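Long-range contacts in succinate dehydrogenase subunit B (Mycolicibacterium smegmatis MC2 51, PDB 6LUM), which probably carries electrons, through its three iron-sulfur clusters, from the flavoprotein subunit of succinate dehydrogenase toward the membrane-anchored part of the complex: residues Pro145-Ser150 with Ile206-Asp211; Asp169-Cys174 with Ala198-His203; Ile30-Pro35 with Asp68-Phe73. All blocks are in the same frame, centred on the assembly; numbering follows the deposited sequence.

Interaction 1 (Pro145-Ser150 with Ile206-Asp211); sequences PFLVTS and IFDSRD
L147 lays its branched end over the turn at R210, its CD2 lying 3.4 Å from R210 O. The contact joins the loop between helices 134-140 and 162-165 to a loop of the 4Fe-4S dicluster region, which leaves helix 196-206 and is bent by an inverse gamma turn centred on R210. L147 crosses the side chains of D208 and R210 at about a right angle: CD1 comes to 3.2 Å from D208 OD2, while CD2 lies in the plane of the R210 guanidinium, at its edge, 3.8 Å from NH1. D208 and R210 form a long ion pair, an attraction of charges alone, and NH1 makes a weak hydrogen bond to G101 O of subunit A. T149 adds its CG2, 3.7 Å from R210 O. K153 of subunit A donates to L147 O, and A27 of subunit D packs on D211. D211 slides past L147 in the opposite direction; its CG, anti to the backbone N (chi1 -161°), carries the carboxylate across to the V148 backbone. OD1 faces V148, whereas OD2 is salt-bridged to R217 of helix 214-221. V148 N donates to D211 OD1 at 3.1 Å, nearly on the extension of the C-O bond but bent at the hydrogen (141°).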
ATOM      1  N   PRO J 145      12.058  10.514   1.138  1.00 13.82           N
ATOM      2  CA  PRO J 145      13.016  11.161   2.039  1.00 13.82           C
ATOM      3  C   PRO J 145      12.379  11.789   3.270  1.00 13.82           C
ATOM      4  O   PRO J 145      12.677  12.922   3.629  1.00 13.82           O
ATOM      5  CB  PRO J 145      13.643  12.227   1.140  1.00 13.82           C
ATOM      6  CG  PRO J 145      12.524  12.627   0.286  1.00 13.82           C
ATOM      7  CD  PRO J 145      11.699  11.404   0.025  1.00 13.82           C
ATOM      8  N   PHE J 146      11.498  11.045   3.928  1.00 16.69           N
ATOM      9  CA  PHE J 146      10.850  11.523   5.136  1.00 16.69           C
ATOM     10  C   PHE J 146      10.768  10.388   6.138  1.00 16.69           C
ATOM     11  O   PHE J 146      10.819   9.214   5.779  1.00 16.69           O
ATOM     12  CB  PHE J 146       9.462  12.078   4.850  1.00 16.69           C
ATOM     13  CG  PHE J 146       8.687  11.284   3.855  1.00 16.69           C
ATOM     14  CD1 PHE J 146       8.037  10.134   4.228  1.00 16.69           C
ATOM     15  CD2 PHE J 146       8.592  11.699   2.550  1.00 16.69           C
ATOM     16  CE1 PHE J 146       7.319   9.415   3.320  1.00 16.69           C
ATOM     17  CE2 PHE J 146       7.875  10.976   1.639  1.00 16.69           C
ATOM     18  CZ  PHE J 146       7.239   9.835   2.025  1.00 16.69           C
ATOM     19  N   LEU J 147      10.639  10.752   7.404  1.00 22.92           N
ATOM     20  CA  LEU J 147      10.589   9.755   8.462  1.00 22.92           C
ATOM     21  C   LEU J 147       9.222   9.089   8.468  1.00 22.92           C
ATOM     22  O   LEU J 147       8.206   9.749   8.702  1.00 22.92           O
ATOM     23  CB  LEU J 147      10.863  10.404   9.811  1.00 22.92           C
ATOM     24  CG  LEU J 147      11.552   9.529  10.845  1.00 22.92           C
ATOM     25  CD1 LEU J 147      13.037   9.555  10.604  1.00 22.92           C
ATOM     26  CD2 LEU J 147      11.230   9.988  12.236  1.00 22.92           C
ATOM     27  N   VAL J 148       9.192   7.791   8.206  1.00 28.22           N
ATOM     28  CA  VAL J 148       7.969   7.010   8.307  1.00 28.22           C
ATOM     29  C   VAL J 148       7.959   6.328   9.664  1.00 28.22           C
ATOM     30  O   VAL J 148       8.950   5.707  10.060  1.00 28.22           O
ATOM     31  CB  VAL J 148       7.875   5.986   7.170  1.00 28.22           C
ATOM     32  CG1 VAL J 148       6.634   5.150   7.326  1.00 28.22           C
ATOM     33  CG2 VAL J 148       7.867   6.688   5.834  1.00 28.22           C
ATOM     34  N   THR J 149       6.846   6.453  10.388  1.00 34.19           N
ATOM     35  CA  THR J 149       6.753   5.998  11.768  1.00 34.19           C
ATOM     36  C   THR J 149       5.361   5.437  12.043  1.00 34.19           C
ATOM     37  O   THR J 149       4.556   5.229  11.134  1.00 34.19           O
ATOM     38  CB  THR J 149       7.104   7.126  12.740  1.00 34.19           C
ATOM     39  OG1 THR J 149       6.369   8.305  12.390  1.00 34.19           O
ATOM     40  CG2 THR J 149       8.594   7.401  12.732  1.00 34.19           C
ATOM     41  N   SER J 150       5.078   5.217  13.327  1.00 43.62           N
ATOM     42  CA  SER J 150       4.005   4.316  13.742  1.00 43.62           C
ATOM     43  C   SER J 150       2.616   4.888  13.483  1.00 43.62           C
ATOM     44  O   SER J 150       1.860   4.358  12.663  1.00 43.62           O
ATOM     45  CB  SER J 150       4.166   3.993  15.224  1.00 43.62           C
ATOM     46  OG  SER J 150       3.084   3.212  15.691  1.00 43.62           O
ATOM     47  N   ILE J 206      17.943   5.550   5.919  1.00 12.07           N
ATOM     48  CA  ILE J 206      18.133   4.123   6.111  1.00 12.07           C
ATOM     49  C   ILE J 206      18.931   3.871   7.377  1.00 12.07           C
ATOM     50  O   ILE J 206      18.661   2.919   8.114  1.00 12.07           O
ATOM     51  CB  ILE J 206      18.807   3.514   4.872  1.00 12.07           C
ATOM     52  CG1 ILE J 206      17.789   3.357   3.752  1.00 12.07           C
ATOM     53  CG2 ILE J 206      19.426   2.197   5.198  1.00 12.07           C
ATOM     54  CD1 ILE J 206      18.405   3.194   2.415  1.00 12.07           C
ATOM     55  N   PHE J 207      19.903   4.728   7.673  1.00 14.84           N
ATOM     56  CA  PHE J 207      20.715   4.532   8.863  1.00 14.84           C
ATOM     57  C   PHE J 207      20.249   5.386  10.032  1.00 14.84           C
ATOM     58  O   PHE J 207      21.051   5.769  10.883  1.00 14.84           O
ATOM     59  CB  PHE J 207      22.181   4.779   8.535  1.00 14.84           C
ATOM     60  CG  PHE J 207      22.777   3.694   7.700  1.00 14.84           C
ATOM     61  CD1 PHE J 207      22.537   3.631   6.346  1.00 14.84           C
ATOM     62  CD2 PHE J 207      23.534   2.706   8.271  1.00 14.84           C
ATOM     63  CE1 PHE J 207      23.061   2.631   5.588  1.00 14.84           C
ATOM     64  CE2 PHE J 207      24.058   1.708   7.508  1.00 14.84           C
ATOM     65  CZ  PHE J 207      23.822   1.673   6.170  1.00 14.84           C
ATOM     66  N   ASP J 208      18.951   5.664  10.095  1.00 24.54           N
ATOM     67  CA  ASP J 208      18.319   6.376  11.198  1.00 24.54           C
ATOM     68  C   ASP J 208      17.543   5.374  12.038  1.00 24.54           C
ATOM     69  O   ASP J 208      16.686   4.659  11.514  1.00 24.54           O
ATOM     70  CB  ASP J 208      17.386   7.464  10.675  1.00 24.54           C
ATOM     71  CG  ASP J 208      17.004   8.458  11.733  1.00 24.54           C
ATOM     72  OD1 ASP J 208      17.580   8.401  12.829  1.00 24.54           O
ATOM     73  OD2 ASP J 208      16.131   9.305  11.473  1.00 24.54           O
ATOM     74  N   SER J 209      17.837   5.330  13.338  1.00 30.01           N
ATOM     75  CA  SER J 209      17.232   4.323  14.202  1.00 30.01           C
ATOM     76  C   SER J 209      15.721   4.464  14.264  1.00 30.01           C
ATOM     77  O   SER J 209      14.997   3.465  14.224  1.00 30.01           O
ATOM     78  CB  SER J 209      17.821   4.417  15.600  1.00 30.01           C
ATOM     79  OG  SER J 209      19.223   4.461  15.529  1.00 30.01           O
ATOM     80  N   ARG J 210      15.224   5.689  14.371  1.00 28.43           N
ATOM     81  CA  ARG J 210      13.793   5.903  14.553  1.00 28.43           C
ATOM     82  C   ARG J 210      13.050   5.953  13.228  1.00 28.43           C
ATOM     83  O   ARG J 210      12.289   6.873  12.963  1.00 28.43           O
ATOM     84  CB  ARG J 210      13.556   7.173  15.355  1.00 28.43           C
ATOM     85  CG  ARG J 210      14.580   8.252  15.167  1.00 28.43           C
ATOM     86  CD  ARG J 210      14.114   9.499  15.865  1.00 28.43           C
ATOM     87  NE  ARG J 210      15.099  10.567  15.847  1.00 28.43           N
ATOM     88  CZ  ARG J 210      15.197  11.483  14.891  1.00 28.43           C
ATOM     89  NH1 ARG J 210      14.371  11.458  13.862  1.00 28.43           N
ATOM     90  NH2 ARG J 210      16.126  12.418  14.965  1.00 28.43           N
ATOM     91  N   ASP J 211      13.248   4.944  12.395  1.00 32.05           N
ATOM     92  CA  ASP J 211      12.590   4.863  11.103  1.00 32.05           C
ATOM     93  C   ASP J 211      12.043   3.458  10.904  1.00 32.05           C
ATOM     94  O   ASP J 211      12.629   2.477  11.361  1.00 32.05           O
ATOM     95  CB  ASP J 211      13.553   5.227   9.970  1.00 32.05           C
ATOM     96  CG  ASP J 211      12.836   5.602   8.697  1.00 32.05           C
ATOM     97  OD1 ASP J 211      11.670   6.020   8.770  1.00 32.05           O
ATOM     98  OD2 ASP J 211      13.437   5.475   7.617  1.00 32.05           O
TER

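Interaction 2 (Asp169-Cys174 with Ala198-His203); sequences DDTTKC and AIVNAH. With SF4 (iron/sulfur cluster), chain B.
C174 holds its SG anti to the backbone N (chi1 166°), and N201 turns its CG anti to the carbonyl carbon (chi1 -72°), which puts the carboxamide carbon on the sulfur's side, next to the [4Fe-4S] cluster. This is the ferredoxin-like dicluster fold: C174 opens the cysteine-rich loop that also supplies C177 and C180 to the cluster pocket, and the loop leans on helix 196-206. SG binds the iron FE4 at 2.6 Å. The same sulfur accepts from N201 ND2 at 3.2 Å, a fairly straight bond of 163° in which SG lies close to the amide plane. An N-H directed at a cluster ligand would probably draw off some of the sulfur's negative charge, an effect that in such proteins is expected to raise the reduction potential. ND2 also donates to A197 O, one helical turn back, which holds the amide in this orientation. A leucine in place of N201 would probably leave SG without this N-H donor and A197 O without its side-chain partner. Between the two polar links V200 fills in, its CG1 lying 3.9 Å from T171 CG2 and 4.3 Å from C174 CB. At the far end of the contact T171 and H203 cross at about a right angle. T171 OG1 also bonds to Y168 O, and E252 takes up H203 NE2, so the imidazole is gripped at both nitrogens. Its ND1 donates to T171 OG1 at 3.2 Å, the oxygen lying in the ring plane at the ring's edge.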
ATOM      1  N   ASP J 169      25.081  10.827  10.646  1.00 25.86           N
ATOM      2  CA  ASP J 169      25.730  12.105  10.469  1.00 25.86           C
ATOM      3  C   ASP J 169      26.499  12.110   9.150  1.00 25.86           C
ATOM      4  O   ASP J 169      26.682  11.079   8.504  1.00 25.86           O
ATOM      5  CB  ASP J 169      26.665  12.371  11.639  1.00 25.86           C
ATOM      6  CG  ASP J 169      27.147  13.784  11.689  1.00 25.86           C
ATOM      7  OD1 ASP J 169      26.724  14.525  12.596  1.00 25.86           O
ATOM      8  OD2 ASP J 169      27.959  14.156  10.821  1.00 25.86           O
ATOM      9  N   ASP J 170      26.920  13.301   8.738  1.00 15.52           N
ATOM     10  CA  ASP J 170      27.741  13.507   7.548  1.00 15.52           C
ATOM     11  C   ASP J 170      26.943  13.327   6.265  1.00 15.52           C
ATOM     12  O   ASP J 170      27.408  13.695   5.190  1.00 15.52           O
ATOM     13  CB  ASP J 170      28.959  12.578   7.569  1.00 15.52           C
ATOM     14  CG  ASP J 170      29.732  12.589   6.274  1.00 15.52           C
ATOM     15  OD1 ASP J 170      30.570  13.490   6.076  1.00 15.52           O
ATOM     16  OD2 ASP J 170      29.500  11.687   5.454  1.00 15.52           O
ATOM     17  N   THR J 171      25.720  12.832   6.361  1.00 11.50           N
ATOM     18  CA  THR J 171      24.787  12.894   5.254  1.00 11.50           C
ATOM     19  C   THR J 171      23.637  13.827   5.556  1.00 11.50           C
ATOM     20  O   THR J 171      22.752  13.999   4.716  1.00 11.50           O
ATOM     21  CB  THR J 171      24.248  11.510   4.909  1.00 11.50           C
ATOM     22  OG1 THR J 171      23.952  10.804   6.110  1.00 11.50           O
ATOM     23  CG2 THR J 171      25.261  10.737   4.124  1.00 11.50           C
ATOM     24  N   THR J 172      23.621  14.420   6.740  1.00 11.43           N
ATOM     25  CA  THR J 172      22.674  15.460   7.088  1.00 11.43           C
ATOM     26  C   THR J 172      23.153  16.833   6.665  1.00 11.43           C
ATOM     27  O   THR J 172      22.505  17.828   6.994  1.00 11.43           O
ATOM     28  CB  THR J 172      22.404  15.442   8.588  1.00 11.43           C
ATOM     29  OG1 THR J 172      23.642  15.469   9.298  1.00 11.43           O
ATOM     30  CG2 THR J 172      21.648  14.204   8.965  1.00 11.43           C
ATOM     31  N   LYS J 173      24.258  16.912   5.937  1.00  8.42           N
ATOM     32  CA  LYS J 173      24.830  18.169   5.496  1.00  8.42           C
ATOM     33  C   LYS J 173      24.446  18.535   4.072  1.00  8.42           C
ATOM     34  O   LYS J 173      24.925  19.543   3.564  1.00  8.42           O
ATOM     35  CB  LYS J 173      26.346  18.111   5.591  1.00  8.42           C
ATOM     36  CG  LYS J 173      26.877  17.640   6.894  1.00  8.42           C
ATOM     37  CD  LYS J 173      28.340  17.351   6.750  1.00  8.42           C
ATOM     38  CE  LYS J 173      29.062  18.583   6.283  1.00  8.42           C
ATOM     39  NZ  LYS J 173      30.526  18.370   6.183  1.00  8.42           N
ATOM     40  N   CYS J 174      23.609  17.747   3.417  1.00  5.82           N
ATOM     41  CA  CYS J 174      23.327  17.947   2.005  1.00  5.82           C
ATOM     42  C   CYS J 174      22.433  19.160   1.809  1.00  5.82           C
ATOM     43  O   CYS J 174      21.311  19.194   2.314  1.00  5.82           O
ATOM     44  CB  CYS J 174      22.680  16.689   1.439  1.00  5.82           C
ATOM     45  SG  CYS J 174      21.903  16.817  -0.154  1.00  5.82           S
ATOM     46  N   ALA J 198      20.289  11.605  -4.351  1.00  5.38           N
ATOM     47  CA  ALA J 198      19.193  10.791  -3.857  1.00  5.38           C
ATOM     48  C   ALA J 198      19.709   9.668  -2.982  1.00  5.38           C
ATOM     49  O   ALA J 198      19.109   9.346  -1.955  1.00  5.38           O
ATOM     50  CB  ALA J 198      18.391  10.232  -5.021  1.00  5.38           C
ATOM     51  N   ILE J 199      20.842   9.072  -3.347  1.00  4.51           N
ATOM     52  CA  ILE J 199      21.359   7.996  -2.513  1.00  4.51           C
ATOM     53  C   ILE J 199      21.893   8.525  -1.188  1.00  4.51           C
ATOM     54  O   ILE J 199      21.793   7.848  -0.167  1.00  4.51           O
ATOM     55  CB  ILE J 199      22.410   7.195  -3.292  1.00  4.51           C
ATOM     56  CG1 ILE J 199      21.736   6.498  -4.470  1.00  4.51           C
ATOM     57  CG2 ILE J 199      23.064   6.190  -2.398  1.00  4.51           C
ATOM     58  CD1 ILE J 199      22.667   6.061  -5.533  1.00  4.51           C
ATOM     59  N   VAL J 200      22.437   9.737  -1.159  1.00  6.19           N
ATOM     60  CA  VAL J 200      22.870  10.332   0.104  1.00  6.19           C
ATOM     61  C   VAL J 200      21.675  10.597   1.010  1.00  6.19           C
ATOM     62  O   VAL J 200      21.671  10.244   2.198  1.00  6.19           O
ATOM     63  CB  VAL J 200      23.661  11.622  -0.160  1.00  6.19           C
ATOM     64  CG1 VAL J 200      23.657  12.486   1.052  1.00  6.19           C
ATOM     65  CG2 VAL J 200      25.052  11.295  -0.525  1.00  6.19           C
ATOM     66  N   ASN J 201      20.643  11.230   0.467  1.00  8.28           N
ATOM     67  CA  ASN J 201      19.480  11.546   1.275  1.00  8.28           C
ATOM     68  C   ASN J 201      18.638  10.328   1.604  1.00  8.28           C
ATOM     69  O   ASN J 201      17.734  10.436   2.430  1.00  8.28           O
ATOM     70  CB  ASN J 201      18.643  12.594   0.566  1.00  8.28           C
ATOM     71  CG  ASN J 201      19.295  13.940   0.581  1.00  8.28           C
ATOM     72  OD1 ASN J 201      19.191  14.676   1.552  1.00  8.28           O
ATOM     73  ND2 ASN J 201      19.996  14.266  -0.485  1.00  8.28           N
ATOM     74  N   ALA J 202      18.888   9.187   0.971  1.00  8.23           N
ATOM     75  CA  ALA J 202      18.290   7.937   1.415  1.00  8.23           C
ATOM     76  C   ALA J 202      19.145   7.218   2.443  1.00  8.23           C
ATOM     77  O   ALA J 202      18.600   6.553   3.317  1.00  8.23           O
ATOM     78  CB  ALA J 202      18.046   7.012   0.228  1.00  8.23           C
ATOM     79  N   HIS J 203      20.468   7.302   2.331  1.00 11.09           N
ATOM     80  CA  HIS J 203      21.352   6.819   3.383  1.00 11.09           C
ATOM     81  C   HIS J 203      21.008   7.467   4.709  1.00 11.09           C
ATOM     82  O   HIS J 203      20.976   6.802   5.752  1.00 11.09           O
ATOM     83  CB  HIS J 203      22.795   7.112   2.980  1.00 11.09           C
ATOM     84  CG  HIS J 203      23.812   6.844   4.043  1.00 11.09           C
ATOM     85  ND1 HIS J 203      24.086   7.736   5.052  1.00 11.09           N
ATOM     86  CD2 HIS J 203      24.672   5.816   4.211  1.00 11.09           C
ATOM     87  CE1 HIS J 203      25.047   7.253   5.816  1.00 11.09           C
ATOM     88  NE2 HIS J 203      25.421   6.090   5.325  1.00 11.09           N
TER
HETATM   89 FE1  SF4 B 302      25.477  16.227  -3.950  1.00 24.51          FE
HETATM   90 FE2  SF4 B 302      25.388  19.157  -3.297  1.00 24.51          FE
HETATM   91 FE3  SF4 B 302      27.102  17.305  -1.635  1.00 24.51          FE
HETATM   92 FE4  SF4 B 302      24.096  17.210  -1.430  1.00 24.51          FE
HETATM   93  S1  SF4 B 302      25.568  18.734  -1.218  1.00 24.51           S
HETATM   94  S2  SF4 B 302      25.629  15.789  -1.863  1.00 24.51           S
HETATM   95  S3  SF4 B 302      23.926  17.628  -3.512  1.00 24.51           S
HETATM   96  S4  SF4 B 302      26.937  17.760  -3.716  1.00 24.51           S

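Interaction 3 (Ile30-Pro35 with Asp68-Phe73); sequences IARFNP and DGTLTF
R32 and D68 meet tip to tip, the polar core of a contact between the end of strand 27-32 and the loop that follows helix 56-67. Both belong to the N-terminal ferredoxin-like [2Fe-2S] domain, a mixed sheet packed against a helix in the manner of a beta-grasp. The charged link is a salt bridge from R32 NH1 to D68 OD2; its modelled length is very short and carries little weight at this resolution. The guanidinium and carboxylate planes stand 74° apart, so the two groups do not form a coplanar, two-pronged pair. The arginine chain is bent at both chi2 and chi3 (-75° and -50°) as it curls over toward the loop, and D128 is a second, long and weak ion partner of its NE.

The aspartate's other oxygen organises its own loop. D68 OD1 accepts from T70 N at 3.2 Å, closing an Asx turn; the donor approaches from above the carboxylate plane. G69 sits inside the turn with backbone angles at which a CB would jam against the preceding carbonyl oxygen.

Apolar contacts flank the guanidinium. L71 CB lies over one face of the R32 guanidinium, offset toward the rim, 4.3 Å above its plane, and T70 CB reaches the edge in that plane, 3.4 Å from R32 NH2. L71 is backed by V63 of helix 56-67, and strand 42-47 flanks R32 through Q44 and F46. I30, which also rests on L60 of helix 56-67, crosses L71 at about a right angle, with I30 CG2 lying 4.0 Å from L71 CD1.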
ATOM      1  N   ILE J  30      30.830  33.156 -20.960  1.00 18.59           N
ATOM      2  CA  ILE J  30      29.551  32.579 -20.587  1.00 18.59           C
ATOM      3  C   ILE J  30      29.049  31.783 -21.776  1.00 18.59           C
ATOM      4  O   ILE J  30      29.408  32.071 -22.917  1.00 18.59           O
ATOM      5  CB  ILE J  30      28.548  33.670 -20.181  1.00 18.59           C
ATOM      6  CG1 ILE J  30      29.175  34.641 -19.193  1.00 18.59           C
ATOM      7  CG2 ILE J  30      27.361  33.052 -19.503  1.00 18.59           C
ATOM      8  CD1 ILE J  30      29.535  34.027 -17.913  1.00 18.59           C
ATOM      9  N   ALA J  31      28.235  30.768 -21.517  1.00 19.19           N
ATOM     10  CA  ALA J  31      27.612  29.992 -22.582  1.00 19.19           C
ATOM     11  C   ALA J  31      26.152  30.399 -22.659  1.00 19.19           C
ATOM     12  O   ALA J  31      25.280  29.783 -22.048  1.00 19.19           O
ATOM     13  CB  ALA J  31      27.767  28.503 -22.327  1.00 19.19           C
ATOM     14  N   ARG J  32      25.875  31.449 -23.424  1.00 24.04           N
ATOM     15  CA  ARG J  32      24.541  32.015 -23.472  1.00 24.04           C
ATOM     16  C   ARG J  32      23.606  31.137 -24.286  1.00 24.04           C
ATOM     17  O   ARG J  32      24.013  30.482 -25.249  1.00 24.04           O
ATOM     18  CB  ARG J  32      24.578  33.416 -24.070  1.00 24.04           C
ATOM     19  CG  ARG J  32      25.706  34.279 -23.552  1.00 24.04           C
ATOM     20  CD  ARG J  32      25.423  34.777 -22.151  1.00 24.04           C
ATOM     21  NE  ARG J  32      24.101  35.376 -22.052  1.00 24.04           N
ATOM     22  CZ  ARG J  32      23.829  36.633 -22.372  1.00 24.04           C
ATOM     23  NH1 ARG J  32      24.787  37.431 -22.809  1.00 24.04           N
ATOM     24  NH2 ARG J  32      22.598  37.092 -22.253  1.00 24.04           N
ATOM     25  N   PHE J  33      22.339  31.138 -23.886  1.00 30.08           N
ATOM     26  CA  PHE J  33      21.286  30.407 -24.579  1.00 30.08           C
ATOM     27  C   PHE J  33      19.971  31.085 -24.252  1.00 30.08           C
ATOM     28  O   PHE J  33      19.547  31.069 -23.096  1.00 30.08           O
ATOM     29  CB  PHE J  33      21.257  28.949 -24.150  1.00 30.08           C
ATOM     30  CG  PHE J  33      19.968  28.246 -24.469  1.00 30.08           C
ATOM     31  CD1 PHE J  33      19.742  27.724 -25.724  1.00 30.08           C
ATOM     32  CD2 PHE J  33      18.992  28.090 -23.512  1.00 30.08           C
ATOM     33  CE1 PHE J  33      18.560  27.075 -26.013  1.00 30.08           C
ATOM     34  CE2 PHE J  33      17.814  27.445 -23.801  1.00 30.08           C
ATOM     35  CZ  PHE J  33      17.599  26.938 -25.048  1.00 30.08           C
ATOM     36  N   ASN J  34      19.337  31.670 -25.242  1.00 38.34           N
ATOM     37  CA  ASN J  34      18.066  32.355 -25.062  1.00 38.34           C
ATOM     38  C   ASN J  34      16.937  31.406 -25.410  1.00 38.34           C
ATOM     39  O   ASN J  34      16.959  30.813 -26.493  1.00 38.34           O
ATOM     40  CB  ASN J  34      18.006  33.591 -25.950  1.00 38.34           C
ATOM     41  CG  ASN J  34      17.228  34.728 -25.327  1.00 38.34           C
ATOM     42  OD1 ASN J  34      16.577  34.568 -24.303  1.00 38.34           O
ATOM     43  ND2 ASN J  34      17.309  35.895 -25.943  1.00 38.34           N
ATOM     44  N   PRO J  35      15.957  31.209 -24.546  1.00 38.86           N
ATOM     45  CA  PRO J  35      14.966  30.159 -24.795  1.00 38.86           C
ATOM     46  C   PRO J  35      13.915  30.542 -25.816  1.00 38.86           C
ATOM     47  O   PRO J  35      13.298  29.661 -26.419  1.00 38.86           O
ATOM     48  CB  PRO J  35      14.334  29.953 -23.418  1.00 38.86           C
ATOM     49  CG  PRO J  35      14.435  31.269 -22.789  1.00 38.86           C
ATOM     50  CD  PRO J  35      15.730  31.865 -23.251  1.00 38.86           C
ATOM     51  N   ASP J  68      25.881  43.372 -19.420  1.00 27.53           N
ATOM     52  CA  ASP J  68      24.722  42.652 -19.930  1.00 27.53           C
ATOM     53  C   ASP J  68      23.508  42.920 -19.059  1.00 27.53           C
ATOM     54  O   ASP J  68      23.392  43.992 -18.460  1.00 27.53           O
ATOM     55  CB  ASP J  68      24.981  41.155 -20.048  1.00 27.53           C
ATOM     56  CG  ASP J  68      24.295  40.557 -21.254  1.00 27.53           C
ATOM     57  OD1 ASP J  68      23.220  41.063 -21.622  1.00 27.53           O
ATOM     58  OD2 ASP J  68      24.826  39.598 -21.845  1.00 27.53           O
ATOM     59  N   GLY J  69      22.583  41.973 -19.011  1.00 26.50           N
ATOM     60  CA  GLY J  69      21.323  42.181 -18.336  1.00 26.50           C
ATOM     61  C   GLY J  69      20.259  41.267 -18.880  1.00 26.50           C
ATOM     62  O   GLY J  69      19.156  41.184 -18.338  1.00 26.50           O
ATOM     63  N   THR J  70      20.594  40.551 -19.942  1.00 29.84           N
ATOM     64  CA  THR J  70      19.857  39.356 -20.313  1.00 29.84           C
ATOM     65  C   THR J  70      20.377  38.126 -19.576  1.00 29.84           C
ATOM     66  O   THR J  70      19.718  37.084 -19.588  1.00 29.84           O
ATOM     67  CB  THR J  70      19.946  39.147 -21.829  1.00 29.84           C
ATOM     68  OG1 THR J  70      19.588  40.363 -22.493  1.00 29.84           O
ATOM     69  CG2 THR J  70      18.983  38.073 -22.289  1.00 29.84           C
ATOM     70  N   LEU J  71      21.522  38.242 -18.907  1.00 20.95           N
ATOM     71  CA  LEU J  71      22.177  37.109 -18.262  1.00 20.95           C
ATOM     72  C   LEU J  71      21.475  36.768 -16.957  1.00 20.95           C
ATOM     73  O   LEU J  71      21.422  37.595 -16.045  1.00 20.95           O
ATOM     74  CB  LEU J  71      23.643  37.433 -18.004  1.00 20.95           C
ATOM     75  CG  LEU J  71      24.408  36.396 -17.199  1.00 20.95           C
ATOM     76  CD1 LEU J  71      24.329  35.062 -17.888  1.00 20.95           C
ATOM     77  CD2 LEU J  71      25.839  36.813 -17.055  1.00 20.95           C
ATOM     78  N   THR J  72      20.946  35.557 -16.857  1.00 17.08           N
ATOM     79  CA  THR J  72      20.276  35.129 -15.645  1.00 17.08           C
ATOM     80  C   THR J  72      21.042  33.992 -14.994  1.00 17.08           C
ATOM     81  O   THR J  72      21.788  33.265 -15.641  1.00 17.08           O
ATOM     82  CB  THR J  72      18.846  34.679 -15.928  1.00 17.08           C
ATOM     83  OG1 THR J  72      18.872  33.398 -16.552  1.00 17.08           O
ATOM     84  CG2 THR J  72      18.166  35.656 -16.841  1.00 17.08           C
ATOM     85  N   PHE J  73      20.852  33.860 -13.688  1.00 10.88           N
ATOM     86  CA  PHE J  73      21.419  32.788 -12.888  1.00 10.88           C
ATOM     87  C   PHE J  73      20.785  32.887 -11.514  1.00 10.88           C
ATOM     88  O   PHE J  73      20.194  33.909 -11.164  1.00 10.88           O
ATOM     89  CB  PHE J  73      22.942  32.871 -12.801  1.00 10.88           C
ATOM     90  CG  PHE J  73      23.456  34.166 -12.262  1.00 10.88           C
ATOM     91  CD1 PHE J  73      23.584  35.264 -13.070  1.00 10.88           C
ATOM     92  CD2 PHE J  73      23.838  34.273 -10.949  1.00 10.88           C
ATOM     93  CE1 PHE J  73      24.058  36.440 -12.574  1.00 10.88           C
ATOM     94  CE2 PHE J  73      24.315  35.450 -10.454  1.00 10.88           C
ATOM     95  CZ  PHE J  73      24.419  36.533 -11.265  1.00 10.88           C
TER

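Interactions 1 and 2 lie on the same side of the chain's centre, their own centres 13 Å apart, and helix 196-206 runs from the cluster side of interaction 2 into the loop of interaction 1. A ring stack between H203 and F207 continues from one to the other. Interaction 2 alone holds a cluster ligand; the side chain of its V200 is about 9 Å from the [3Fe-4S] cluster and that of C174 about 13 Å from the [2Fe-2S] cluster. Interaction 3 belongs to the [2Fe-2S] domain, its centre 33 Å from that of interaction 2 and 42 Å from that of interaction 1. Subunit A packs beside all three.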